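Local coordinates for sperm-specific class P protein 19 (Caenorhabditis elegans, PDB 1ROW) that is a sperm-specific member of the major sperm protein domain family, of undetermined function but probably a structural, immunoglobulin-like beta protein of nematode sperm, at residues A[23-34]-A[47-58]. Residues are numbered along the deposited sequence; the frame is centred on the assembly and turned at random.
Sequences LVNGGAEKIVFK and PVFGFVDPSGSK
Phe33 and Gly50 pair across an antiparallel ladder and illustrate how an aromatic ring can cover a glycine within the immunoglobulin-like beta fold of the major sperm protein family. With CG set between the backbone N and the carbonyl carbon (chi1 69°), the ring folds back over its neighbour, and Gly50 CA makes a CH-pi contact 3.8 Å from the Phe33 ring centroid. Leu23 CD1 lies over the centre of the opposite face, and Lys58 CG meets the ring's edge. The Val52 side chain reaches from its own strand pair to strand 23-25: CG2 comes within 3.6 Å of Phe33 CD2, CG1 touches Asn25 CB, and CB presses tightly on Ile31 CG1 at 3.3 Å. Beyond it, the Asn25 amide braces the 26-30 loop against the end of strand 49-52. Its OD1 accepts from Gly27 N (2.8 Å), forming an Asx turn, while ND2 donates to Glu29 O. Replacing Asn25 with a leucine would probably leave Gly27 N and Glu29 O without these partners, freeing the loop to shift. ND2 also joins Ile31 N on Val52 O, the two donors approaching from opposite faces of the carbonyl plane, with Asn25 ND2 3.1 Å from Val52 O.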
loop_
_atom_site.group_PDB
_atom_site.type_symbol
_atom_site.label_atom_id
_atom_site.label_comp_id
_atom_site.label_asym_id
_atom_site.label_seq_id
_atom_site.Cartn_x
_atom_site.Cartn_y
_atom_site.Cartn_z
ATOM N N LEU A 23 -6.864 1.806 -2.673
ATOM C CA LEU A 23 -6.188 1.417 -3.905
ATOM C C LEU A 23 -7.289 1.148 -4.925
ATOM O O LEU A 23 -8.221 0.381 -4.663
ATOM C CB LEU A 23 -5.347 0.153 -3.694
ATOM C CG LEU A 23 -4.143 0.282 -2.753
ATOM C CD1 LEU A 23 -3.344 -1.014 -2.769
ATOM C CD2 LEU A 23 -3.267 1.445 -3.194
ATOM N N VAL A 24 -7.199 1.795 -6.080
ATOM C CA VAL A 24 -8.209 1.618 -7.109
ATOM C C VAL A 24 -7.639 1.015 -8.375
ATOM O O VAL A 24 -6.657 1.519 -8.928
ATOM C CB VAL A 24 -8.875 2.960 -7.468
ATOM C CG1 VAL A 24 -9.918 2.748 -8.565
ATOM C CG2 VAL A 24 -9.517 3.560 -6.228
ATOM N N ASN A 25 -8.259 -0.069 -8.825
ATOM C CA ASN A 25 -7.832 -0.746 -10.038
ATOM C C ASN A 25 -8.855 -0.499 -11.140
ATOM O O ASN A 25 -9.947 -1.076 -11.134
ATOM C CB ASN A 25 -7.684 -2.254 -9.793
ATOM C CG ASN A 25 -7.335 -3.021 -11.058
ATOM O OD1 ASN A 25 -7.047 -2.430 -12.101
ATOM N ND2 ASN A 25 -7.341 -4.355 -10.967
ATOM N N GLY A 26 -8.491 0.363 -12.083
ATOM C CA GLY A 26 -9.381 0.677 -13.184
ATOM C C GLY A 26 -9.107 -0.174 -14.407
ATOM O O GLY A 26 -9.714 0.037 -15.463
ATOM N N GLY A 27 -8.194 -1.137 -14.260
ATOM C CA GLY A 27 -7.835 -2.021 -15.357
ATOM C C GLY A 27 -8.834 -3.143 -15.540
ATOM O O GLY A 27 -9.807 -3.229 -14.792
ATOM N N ALA A 28 -8.584 -4.017 -16.515
ATOM C CA ALA A 28 -9.492 -5.122 -16.816
ATOM C C ALA A 28 -9.055 -6.480 -16.284
ATOM O O ALA A 28 -9.597 -7.508 -16.689
ATOM C CB ALA A 28 -9.711 -5.207 -18.317
ATOM N N GLU A 29 -8.072 -6.485 -15.389
ATOM C CA GLU A 29 -7.598 -7.732 -14.790
ATOM C C GLU A 29 -7.329 -7.512 -13.305
ATOM O O GLU A 29 -7.063 -6.395 -12.872
ATOM C CB GLU A 29 -6.323 -8.238 -15.493
ATOM C CG GLU A 29 -5.078 -7.369 -15.305
ATOM C CD GLU A 29 -3.838 -7.967 -15.968
ATOM O OE1 GLU A 29 -3.589 -9.177 -15.788
ATOM O OE2 GLU A 29 -3.108 -7.227 -16.661
ATOM N N LYS A 30 -7.424 -8.579 -12.522
ATOM C CA LYS A 30 -7.176 -8.490 -11.091
ATOM C C LYS A 30 -5.699 -8.195 -10.885
ATOM O O LYS A 30 -4.855 -8.647 -11.654
ATOM C CB LYS A 30 -7.533 -9.814 -10.411
ATOM C CG LYS A 30 -7.362 -9.827 -8.896
ATOM C CD LYS A 30 -7.678 -11.212 -8.311
ATOM C CE LYS A 30 -9.102 -11.651 -8.648
ATOM N NZ LYS A 30 -9.376 -13.063 -8.244
ATOM N N ILE A 31 -5.383 -7.419 -9.857
ATOM C CA ILE A 31 -3.988 -7.121 -9.572
ATOM C C ILE A 31 -3.622 -7.629 -8.185
ATOM O O ILE A 31 -4.466 -7.701 -7.292
ATOM C CB ILE A 31 -3.696 -5.602 -9.638
ATOM C CG1 ILE A 31 -4.575 -4.861 -8.633
ATOM C CG2 ILE A 31 -3.918 -5.089 -11.057
ATOM C CD1 ILE A 31 -4.461 -3.348 -8.702
ATOM N N VAL A 32 -2.360 -8.011 -8.031
ATOM C CA VAL A 32 -1.835 -8.479 -6.759
ATOM C C VAL A 32 -0.849 -7.383 -6.356
ATOM O O VAL A 32 -0.193 -6.800 -7.221
ATOM C CB VAL A 32 -1.085 -9.834 -6.918
ATOM C CG1 VAL A 32 0.140 -9.657 -7.796
ATOM C CG2 VAL A 32 -0.690 -10.378 -5.559
ATOM N N PHE A 33 -0.751 -7.089 -5.062
ATOM C CA PHE A 33 0.169 -6.053 -4.607
ATOM C C PHE A 33 0.870 -6.432 -3.303
ATOM O O PHE A 33 0.380 -7.271 -2.545
ATOM C CB PHE A 33 -0.583 -4.728 -4.418
ATOM C CG PHE A 33 -1.549 -4.730 -3.264
ATOM C CD1 PHE A 33 -1.099 -4.559 -1.955
ATOM C CD2 PHE A 33 -2.909 -4.909 -3.480
ATOM C CE1 PHE A 33 -1.990 -4.565 -0.881
ATOM C CE2 PHE A 33 -3.813 -4.917 -2.410
ATOM C CZ PHE A 33 -3.351 -4.745 -1.109
ATOM N N LYS A 34 2.023 -5.808 -3.070
ATOM C CA LYS A 34 2.820 -6.003 -1.861
ATOM C C LYS A 34 3.329 -4.625 -1.447
ATOM O O LYS A 34 3.868 -3.883 -2.268
ATOM C CB LYS A 34 4.019 -6.916 -2.118
ATOM C CG LYS A 34 4.878 -7.094 -0.875
ATOM C CD LYS A 34 6.141 -7.909 -1.140
ATOM C CE LYS A 34 6.835 -8.249 0.173
ATOM N NZ LYS A 34 7.079 -7.042 1.025
ATOM N N PRO A 47 -3.434 -3.879 4.865
ATOM C CA PRO A 47 -2.574 -5.072 4.823
ATOM C C PRO A 47 -1.286 -4.841 4.024
ATOM O O PRO A 47 -1.144 -3.832 3.334
ATOM C CB PRO A 47 -3.469 -6.099 4.154
ATOM C CG PRO A 47 -4.152 -5.253 3.101
ATOM C CD PRO A 47 -4.523 -3.991 3.875
ATOM N N VAL A 48 -0.350 -5.779 4.119
ATOM C CA VAL A 48 0.908 -5.670 3.389
ATOM C C VAL A 48 0.768 -6.373 2.038
ATOM O O VAL A 48 1.420 -5.997 1.063
ATOM C CB VAL A 48 2.084 -6.295 4.194
ATOM C CG1 VAL A 48 1.752 -7.713 4.580
ATOM C CG2 VAL A 48 3.361 -6.265 3.368
ATOM N N PHE A 49 -0.081 -7.395 1.989
ATOM C CA PHE A 49 -0.337 -8.137 0.752
ATOM C C PHE A 49 -1.828 -8.104 0.454
ATOM O O PHE A 49 -2.647 -8.009 1.370
ATOM C CB PHE A 49 0.069 -9.608 0.872
ATOM C CG PHE A 49 1.548 -9.840 0.919
ATOM C CD1 PHE A 49 2.231 -9.829 2.129
ATOM C CD2 PHE A 49 2.257 -10.096 -0.249
ATOM C CE1 PHE A 49 3.605 -10.077 2.176
ATOM C CE2 PHE A 49 3.632 -10.344 -0.216
ATOM C CZ PHE A 49 4.304 -10.335 1.001
ATOM N N GLY A 50 -2.185 -8.202 -0.821
ATOM C CA GLY A 50 -3.593 -8.202 -1.166
ATOM C C GLY A 50 -3.890 -8.203 -2.649
ATOM O O GLY A 50 -2.985 -8.225 -3.479
ATOM N N PHE A 51 -5.180 -8.178 -2.968
ATOM C CA PHE A 51 -5.656 -8.163 -4.346
ATOM C C PHE A 51 -6.540 -6.938 -4.552
ATOM O O PHE A 51 -7.066 -6.376 -3.595
ATOM C CB PHE A 51 -6.530 -9.391 -4.632
ATOM C CG PHE A 51 -5.812 -10.705 -4.530
ATOM C CD1 PHE A 51 -4.835 -11.056 -5.456
ATOM C CD2 PHE A 51 -6.157 -11.620 -3.540
ATOM C CE1 PHE A 51 -4.213 -12.301 -5.401
ATOM C CE2 PHE A 51 -5.541 -12.872 -3.475
ATOM C CZ PHE A 51 -4.569 -13.212 -4.407
ATOM N N VAL A 52 -6.689 -6.522 -5.803
ATOM C CA VAL A 52 -7.589 -5.424 -6.137
ATOM C C VAL A 52 -8.267 -5.897 -7.420
ATOM O O VAL A 52 -7.617 -6.062 -8.449
ATOM C CB VAL A 52 -6.865 -4.088 -6.399
ATOM C CG1 VAL A 52 -7.892 -2.965 -6.447
ATOM C CG2 VAL A 52 -5.828 -3.806 -5.318
ATOM N N ASP A 53 -9.570 -6.143 -7.342
ATOM C CA ASP A 53 -10.332 -6.623 -8.485
ATOM C C ASP A 53 -10.495 -5.576 -9.580
ATOM O O ASP A 53 -10.343 -4.382 -9.339
ATOM C CB ASP A 53 -11.722 -7.081 -8.029
ATOM C CG ASP A 53 -11.665 -8.198 -7.016
ATOM O OD1 ASP A 53 -10.916 -9.169 -7.249
ATOM O OD2 ASP A 53 -12.374 -8.110 -5.994
ATOM N N PRO A 54 -10.792 -6.019 -10.811
ATOM C CA PRO A 54 -10.979 -5.077 -11.917
ATOM C C PRO A 54 -12.100 -4.120 -11.506
ATOM O O PRO A 54 -13.147 -4.563 -11.032
ATOM C CB PRO A 54 -11.397 -5.983 -13.075
ATOM C CG PRO A 54 -10.711 -7.269 -12.759
ATOM C CD PRO A 54 -10.916 -7.411 -11.276
ATOM N N SER A 55 -11.875 -2.822 -11.680
ATOM C CA SER A 55 -12.845 -1.790 -11.297
ATOM C C SER A 55 -13.223 -1.915 -9.819
ATOM O O SER A 55 -14.287 -1.468 -9.388
ATOM C CB SER A 55 -14.107 -1.862 -12.169
ATOM O OG SER A 55 -14.893 -2.997 -11.866
ATOM N N GLY A 56 -12.333 -2.522 -9.045
ATOM C CA GLY A 56 -12.583 -2.694 -7.631
ATOM C C GLY A 56 -11.595 -1.893 -6.810
ATOM O O GLY A 56 -10.707 -1.240 -7.360
ATOM N N SER A 57 -11.733 -1.953 -5.492
ATOM C CA SER A 57 -10.839 -1.208 -4.615
ATOM C C SER A 57 -10.445 -1.983 -3.368
ATOM O O SER A 57 -11.128 -2.919 -2.955
ATOM C CB SER A 57 -11.500 0.115 -4.208
ATOM O OG SER A 57 -12.777 -0.124 -3.643
ATOM N N LYS A 58 -9.332 -1.578 -2.770
ATOM C CA LYS A 58 -8.838 -2.214 -1.558
ATOM C C LYS A 58 -8.327 -1.143 -0.612
ATOM O O LYS A 58 -7.486 -0.327 -0.985
ATOM C CB LYS A 58 -7.698 -3.177 -1.889
ATOM C CG LYS A 58 -7.042 -3.825 -0.676
ATOM C CD LYS A 58 -7.952 -4.841 -0.003
ATOM C CE LYS A 58 -7.197 -5.613 1.074
ATOM N NZ LYS A 58 -8.031 -6.671 1.722
#